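Local coordinates for protein nicotinate-nucleotide pyrophosphorylase (Pyrococcus furiosus, PDB 2I14) that probably catalyses the transfer of phosphoribose from phosphoribosyl pyrophosphate to nicotinate, yielding nicotinate mononucleotide in NAD biosynthesis, at residues 40-53 with 90-104. Sequence-based numbering, arbitrary orientation.
Sequences IRKKVLADVTTTSL and PYEPVLQIEGDYADF
Val-44 CG2 meets the ring of Phe-104 at its edge, 4.0 Å from Phe-104 CZ, while CG2 of Ile-97 covers one face of that ring over its centre. Ala-46 and Val-48 continue this apolar face, where the side chains of Val-48 and Val-94 cross at about a right angle, Val-48 CG1 lying 3.8 Å from Val-94 CG2. Beneath these side chains, strands 43-49 and 95-98 run antiparallel, their N-to-C directions 167° apart. Reciprocal backbone bonds make Val-44 with Gly-99 and Ala-46 with Ile-97 hydrogen-bonded pairs; Leu-45 with Glu-98 and Asp-47 with Gln-96 are the non-hydrogen-bonded pairs between and beyond them.

The other face bears Leu-45, Glu-98, Asp-47 and Gln-96. Gln-96 NE2 donates to the syn lone pair of Asp-47 OD1 at 2.9 Å, and the acceptor lies in the amide plane. Both side chains point the same way, with Pro-93 CB 3.6 Å from Asp-47 OD2. With an alanine in place of Asp-47, the buried Gln-96 amide is likely to lose this acceptor and be freer to turn.

At the far end Asp-100 precedes helix 101-104 as its N-cap. The carboxylate of Asp-100, swung opposite its own N (chi1 -167°), reaches back to 40-53: Asp-100 OD2 accepts from Lys-42 N at 3.0 Å, and Asp-100 OD1 makes a salt bridge to Arg-41 NE at 2.6 Å. The Arg-41 guanidinium plane stands 76° from that of the carboxylate, has Ala-102 CB over one face, and makes a second salt bridge, Arg-41 NH2 to Asp-103 OD2 at 3.0 Å.

This pairing joins two inner strands of the large antiparallel sheet, flanked by 307-313 and 77-81. Its chemistry implies a division of labour: backbone bonds set the register, apolar packing fills one face, and a charge network ties the helix start to the strand's approach.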
loop_
_atom_site.group_PDB
_atom_site.type_symbol
_atom_site.label_atom_id
_atom_site.label_comp_id
_atom_site.label_asym_id
_atom_site.label_seq_id
_atom_site.Cartn_x
_atom_site.Cartn_y
_atom_site.Cartn_z
ATOM N N ILE A 40 -26.734 1.058 -49.901
ATOM C CA ILE A 40 -27.020 2.057 -48.882
ATOM C C ILE A 40 -25.909 3.095 -48.911
ATOM O O ILE A 40 -25.137 3.233 -47.961
ATOM C CB ILE A 40 -27.070 1.419 -47.481
ATOM C CG1 ILE A 40 -28.056 0.241 -47.479
ATOM C CG2 ILE A 40 -27.484 2.463 -46.451
ATOM C CD1 ILE A 40 -28.049 -0.581 -46.193
ATOM N N ARG A 41 -25.826 3.821 -50.017
ATOM C CA ARG A 41 -24.799 4.838 -50.179
ATOM C C ARG A 41 -25.239 6.146 -49.527
ATOM O O ARG A 41 -26.378 6.583 -49.690
ATOM C CB ARG A 41 -24.529 5.066 -51.670
ATOM C CG ARG A 41 -24.529 3.790 -52.521
ATOM C CD ARG A 41 -23.323 2.895 -52.253
ATOM N NE ARG A 41 -22.066 3.530 -52.649
ATOM C CZ ARG A 41 -20.918 2.880 -52.816
ATOM N NH1 ARG A 41 -20.861 1.567 -52.626
ATOM N NH2 ARG A 41 -19.825 3.544 -53.170
ATOM N N LYS A 42 -24.332 6.761 -48.777
ATOM C CA LYS A 42 -24.621 8.029 -48.116
ATOM C C LYS A 42 -23.372 8.693 -47.532
ATOM O O LYS A 42 -22.415 8.021 -47.136
ATOM C CB LYS A 42 -25.676 7.842 -47.024
ATOM C CG LYS A 42 -25.346 6.788 -45.998
ATOM C CD LYS A 42 -26.305 6.877 -44.815
ATOM C CE LYS A 42 -27.754 6.667 -45.229
ATOM N NZ LYS A 42 -28.672 6.855 -44.075
ATOM N N LYS A 43 -23.400 10.023 -47.493
ATOM C CA LYS A 43 -22.292 10.829 -46.987
ATOM C C LYS A 43 -22.248 10.850 -45.461
ATOM O O LYS A 43 -23.266 11.071 -44.796
ATOM C CB LYS A 43 -22.402 12.269 -47.518
ATOM C CG LYS A 43 -21.289 12.724 -48.486
ATOM C CD LYS A 43 -21.264 11.940 -49.808
ATOM C CE LYS A 43 -20.644 12.756 -50.961
ATOM N NZ LYS A 43 -19.243 13.254 -50.724
ATOM N N VAL A 44 -21.056 10.616 -44.917
ATOM C CA VAL A 44 -20.843 10.609 -43.478
ATOM C C VAL A 44 -19.525 11.288 -43.140
ATOM O O VAL A 44 -18.605 11.342 -43.961
ATOM C CB VAL A 44 -20.781 9.173 -42.910
ATOM C CG1 VAL A 44 -22.135 8.495 -43.037
ATOM C CG2 VAL A 44 -19.698 8.372 -43.640
ATOM N N LEU A 45 -19.448 11.814 -41.924
ATOM C CA LEU A 45 -18.238 12.454 -41.443
ATOM C C LEU A 45 -17.761 11.620 -40.265
ATOM O O LEU A 45 -18.478 11.458 -39.273
ATOM C CB LEU A 45 -18.519 13.886 -40.988
ATOM C CG LEU A 45 -17.312 14.676 -40.455
ATOM C CD1 LEU A 45 -16.202 14.681 -41.481
ATOM C CD2 LEU A 45 -17.734 16.095 -40.112
ATOM N N ALA A 46 -16.563 11.065 -40.391
ATOM C CA ALA A 46 -15.996 10.252 -39.329
ATOM C C ALA A 46 -14.902 11.041 -38.597
ATOM O O ALA A 46 -14.191 11.859 -39.184
ATOM C CB ALA A 46 -15.440 8.940 -39.902
ATOM N N ASP A 47 -14.801 10.787 -37.296
ATOM C CA ASP A 47 -13.843 11.433 -36.415
ATOM C C ASP A 47 -12.805 10.431 -35.930
ATOM O O ASP A 47 -13.085 9.233 -35.803
ATOM C CB ASP A 47 -14.576 11.975 -35.184
ATOM C CG ASP A 47 -14.608 13.491 -35.125
ATOM O OD1 ASP A 47 -14.282 14.124 -36.156
ATOM O OD2 ASP A 47 -14.973 14.045 -34.053
ATOM N N VAL A 48 -11.603 10.925 -35.658
ATOM C CA VAL A 48 -10.548 10.084 -35.122
ATOM C C VAL A 48 -10.105 10.713 -33.804
ATOM O O VAL A 48 -9.634 11.856 -33.776
ATOM C CB VAL A 48 -9.364 9.981 -36.073
ATOM C CG1 VAL A 48 -8.234 9.259 -35.389
ATOM C CG2 VAL A 48 -9.766 9.207 -37.305
ATOM N N THR A 49 -10.295 9.979 -32.710
ATOM C CA THR A 49 -9.920 10.461 -31.370
ATOM C C THR A 49 -9.485 9.308 -30.459
ATOM O O THR A 49 -9.327 8.174 -30.893
ATOM C CB THR A 49 -11.113 11.126 -30.659
ATOM O OG1 THR A 49 -12.108 10.124 -30.428
ATOM C CG2 THR A 49 -11.730 12.232 -31.509
ATOM N N THR A 50 -9.278 9.625 -29.193
ATOM C CA THR A 50 -8.938 8.623 -28.184
ATOM C C THR A 50 -9.649 9.133 -26.971
ATOM O O THR A 50 -9.810 10.346 -26.803
ATOM C CB THR A 50 -7.437 8.551 -27.780
ATOM O OG1 THR A 50 -7.006 9.816 -27.270
ATOM C CG2 THR A 50 -6.592 8.185 -28.936
ATOM N N THR A 51 -10.067 8.210 -26.119
ATOM C CA THR A 51 -10.762 8.585 -24.898
ATOM C C THR A 51 -9.734 8.614 -23.789
ATOM O O THR A 51 -10.028 8.998 -22.662
ATOM C CB THR A 51 -11.859 7.568 -24.545
ATOM O OG1 THR A 51 -11.289 6.256 -24.513
ATOM C CG2 THR A 51 -12.980 7.613 -25.577
ATOM N N SER A 52 -8.515 8.215 -24.131
ATOM C CA SER A 52 -7.425 8.194 -23.169
ATOM C C SER A 52 -6.095 8.093 -23.886
ATOM O O SER A 52 -6.028 7.726 -25.052
ATOM C CB SER A 52 -7.559 6.973 -22.277
ATOM O OG SER A 52 -7.314 5.809 -23.058
ATOM N N LEU A 53 -5.033 8.403 -23.168
ATOM C CA LEU A 53 -3.685 8.299 -23.697
ATOM C C LEU A 53 -3.019 7.264 -22.805
ATOM O O LEU A 53 -3.449 7.028 -21.686
ATOM C CB LEU A 53 -2.956 9.646 -23.585
ATOM C CG LEU A 53 -3.514 10.737 -24.501
ATOM C CD1 LEU A 53 -3.102 12.104 -23.990
ATOM C CD2 LEU A 53 -3.034 10.488 -25.925
ATOM N N PRO A 90 -7.339 13.926 -25.346
ATOM C CA PRO A 90 -8.462 13.012 -25.562
ATOM C C PRO A 90 -9.697 13.792 -25.993
ATOM O O PRO A 90 -9.838 14.965 -25.676
ATOM C CB PRO A 90 -8.634 12.367 -24.195
ATOM C CG PRO A 90 -7.229 12.356 -23.654
ATOM C CD PRO A 90 -6.744 13.731 -24.009
ATOM N N TYR A 91 -10.579 13.136 -26.728
ATOM C CA TYR A 91 -11.826 13.740 -27.203
ATOM C C TYR A 91 -11.680 14.808 -28.266
ATOM O O TYR A 91 -12.669 15.306 -28.789
ATOM C CB TYR A 91 -12.649 14.267 -26.024
ATOM C CG TYR A 91 -13.058 13.144 -25.100
ATOM C CD1 TYR A 91 -12.162 12.626 -24.157
ATOM C CD2 TYR A 91 -14.298 12.532 -25.237
ATOM C CE1 TYR A 91 -12.491 11.516 -23.377
ATOM C CE2 TYR A 91 -14.644 11.418 -24.464
ATOM C CZ TYR A 91 -13.734 10.910 -23.538
ATOM O OH TYR A 91 -14.051 9.781 -22.811
ATOM N N GLU A 92 -10.441 15.139 -28.599
ATOM C CA GLU A 92 -10.182 16.114 -29.642
ATOM C C GLU A 92 -9.860 15.383 -30.947
ATOM O O GLU A 92 -8.877 14.633 -31.025
ATOM C CB GLU A 92 -8.989 16.991 -29.279
ATOM C CG GLU A 92 -9.123 17.725 -27.985
ATOM C CD GLU A 92 -7.834 18.425 -27.614
ATOM O OE1 GLU A 92 -6.804 18.145 -28.281
ATOM O OE2 GLU A 92 -7.855 19.243 -26.654
ATOM N N PRO A 93 -10.689 15.578 -31.983
ATOM C CA PRO A 93 -10.442 14.923 -33.269
ATOM C C PRO A 93 -9.104 15.375 -33.845
ATOM O O PRO A 93 -8.842 16.561 -33.985
ATOM C CB PRO A 93 -11.622 15.381 -34.123
ATOM C CG PRO A 93 -11.986 16.701 -33.520
ATOM C CD PRO A 93 -11.899 16.410 -32.047
ATOM N N VAL A 94 -8.249 14.424 -34.167
ATOM C CA VAL A 94 -6.960 14.765 -34.717
ATOM C C VAL A 94 -7.005 14.647 -36.234
ATOM O O VAL A 94 -6.088 15.094 -36.928
ATOM C CB VAL A 94 -5.878 13.835 -34.159
ATOM C CG1 VAL A 94 -5.758 14.018 -32.657
ATOM C CG2 VAL A 94 -6.208 12.395 -34.507
ATOM N N LEU A 95 -8.078 14.044 -36.745
ATOM C CA LEU A 95 -8.265 13.859 -38.188
ATOM C C LEU A 95 -9.705 13.443 -38.495
ATOM O O LEU A 95 -10.276 12.604 -37.794
ATOM C CB LEU A 95 -7.282 12.803 -38.708
ATOM C CG LEU A 95 -7.426 12.353 -40.165
ATOM C CD1 LEU A 95 -6.137 11.684 -40.635
ATOM C CD2 LEU A 95 -8.610 11.400 -40.293
ATOM N N GLN A 96 -10.286 14.034 -39.536
ATOM C CA GLN A 96 -11.658 13.722 -39.929
ATOM C C GLN A 96 -11.701 13.227 -41.368
ATOM O O GLN A 96 -10.759 13.433 -42.131
ATOM C CB GLN A 96 -12.540 14.961 -39.784
ATOM C CG GLN A 96 -12.526 15.542 -38.391
ATOM C CD GLN A 96 -13.363 16.806 -38.269
ATOM O OE1 GLN A 96 -13.103 17.805 -38.946
ATOM N NE2 GLN A 96 -14.375 16.770 -37.397
ATOM N N ILE A 97 -12.780 12.547 -41.730
ATOM C CA ILE A 97 -12.929 12.065 -43.088
ATOM C C ILE A 97 -14.373 12.196 -43.515
ATOM O O ILE A 97 -15.291 11.857 -42.762
ATOM C CB ILE A 97 -12.531 10.606 -43.237
ATOM C CG1 ILE A 97 -11.071 10.416 -42.853
ATOM C CG2 ILE A 97 -12.726 10.179 -44.684
ATOM C CD1 ILE A 97 -10.582 8.995 -43.046
ATOM N N GLU A 98 -14.580 12.690 -44.729
ATOM C CA GLU A 98 -15.929 12.858 -45.229
ATOM C C GLU A 98 -16.145 12.093 -46.526
ATOM O O GLU A 98 -15.283 12.075 -47.403
ATOM C CB GLU A 98 -16.214 14.338 -45.429
ATOM C CG GLU A 98 -17.678 14.656 -45.414
ATOM C CD GLU A 98 -17.939 16.128 -45.212
ATOM O OE1 GLU A 98 -19.129 16.507 -45.110
ATOM O OE2 GLU A 98 -16.953 16.901 -45.156
ATOM N N GLY A 99 -17.299 11.443 -46.630
ATOM C CA GLY A 99 -17.603 10.687 -47.826
ATOM C C GLY A 99 -18.513 9.507 -47.572
ATOM O O GLY A 99 -19.079 9.353 -46.488
ATOM N N ASP A 100 -18.658 8.672 -48.593
ATOM C CA ASP A 100 -19.497 7.490 -48.494
ATOM C C ASP A 100 -18.703 6.475 -47.689
ATOM O O ASP A 100 -17.617 6.066 -48.108
ATOM C CB ASP A 100 -19.783 6.947 -49.900
ATOM C CG ASP A 100 -20.900 5.902 -49.923
ATOM O OD1 ASP A 100 -21.168 5.353 -51.017
ATOM O OD2 ASP A 100 -21.508 5.636 -48.860
ATOM N N TYR A 101 -19.228 6.079 -46.530
ATOM C CA TYR A 101 -18.522 5.109 -45.703
ATOM C C TYR A 101 -18.153 3.911 -46.559
ATOM O O TYR A 101 -17.104 3.294 -46.366
ATOM C CB TYR A 101 -19.372 4.624 -44.527
ATOM C CG TYR A 101 -18.600 3.661 -43.655
ATOM C CD1 TYR A 101 -17.605 4.122 -42.801
ATOM C CD2 TYR A 101 -18.786 2.278 -43.759
ATOM C CE1 TYR A 101 -16.806 3.235 -42.077
ATOM C CE2 TYR A 101 -17.991 1.381 -43.041
ATOM C CZ TYR A 101 -17.003 1.870 -42.204
ATOM O OH TYR A 101 -16.188 1.010 -41.506
ATOM N N ALA A 102 -19.020 3.588 -47.509
ATOM C CA ALA A 102 -18.792 2.460 -48.393
ATOM C C ALA A 102 -17.456 2.547 -49.127
ATOM O O ALA A 102 -16.903 1.522 -49.532
ATOM C CB ALA A 102 -19.929 2.354 -49.399
ATOM N N ASP A 103 -16.935 3.762 -49.283
ATOM C CA ASP A 103 -15.669 3.979 -49.988
ATOM C C ASP A 103 -14.391 3.845 -49.147
ATOM O O ASP A 103 -13.500 3.065 -49.485
ATOM C CB ASP A 103 -15.686 5.353 -50.670
ATOM C CG ASP A 103 -16.662 5.421 -51.854
ATOM O OD1 ASP A 103 -17.105 6.545 -52.197
ATOM O OD2 ASP A 103 -16.977 4.361 -52.450
ATOM N N PHE A 104 -14.307 4.590 -48.050
ATOM C CA PHE A 104 -13.117 4.562 -47.194
ATOM C C PHE A 104 -13.147 3.633 -45.974
ATOM O O PHE A 104 -12.095 3.262 -45.455
ATOM C CB PHE A 104 -12.813 5.976 -46.716
ATOM C CG PHE A 104 -13.840 6.524 -45.771
ATOM C CD1 PHE A 104 -13.713 6.338 -44.401
ATOM C CD2 PHE A 104 -14.941 7.222 -46.253
ATOM C CE1 PHE A 104 -14.666 6.844 -43.518
ATOM C CE2 PHE A 104 -15.899 7.731 -45.380
ATOM C CZ PHE A 104 -15.761 7.541 -44.007
#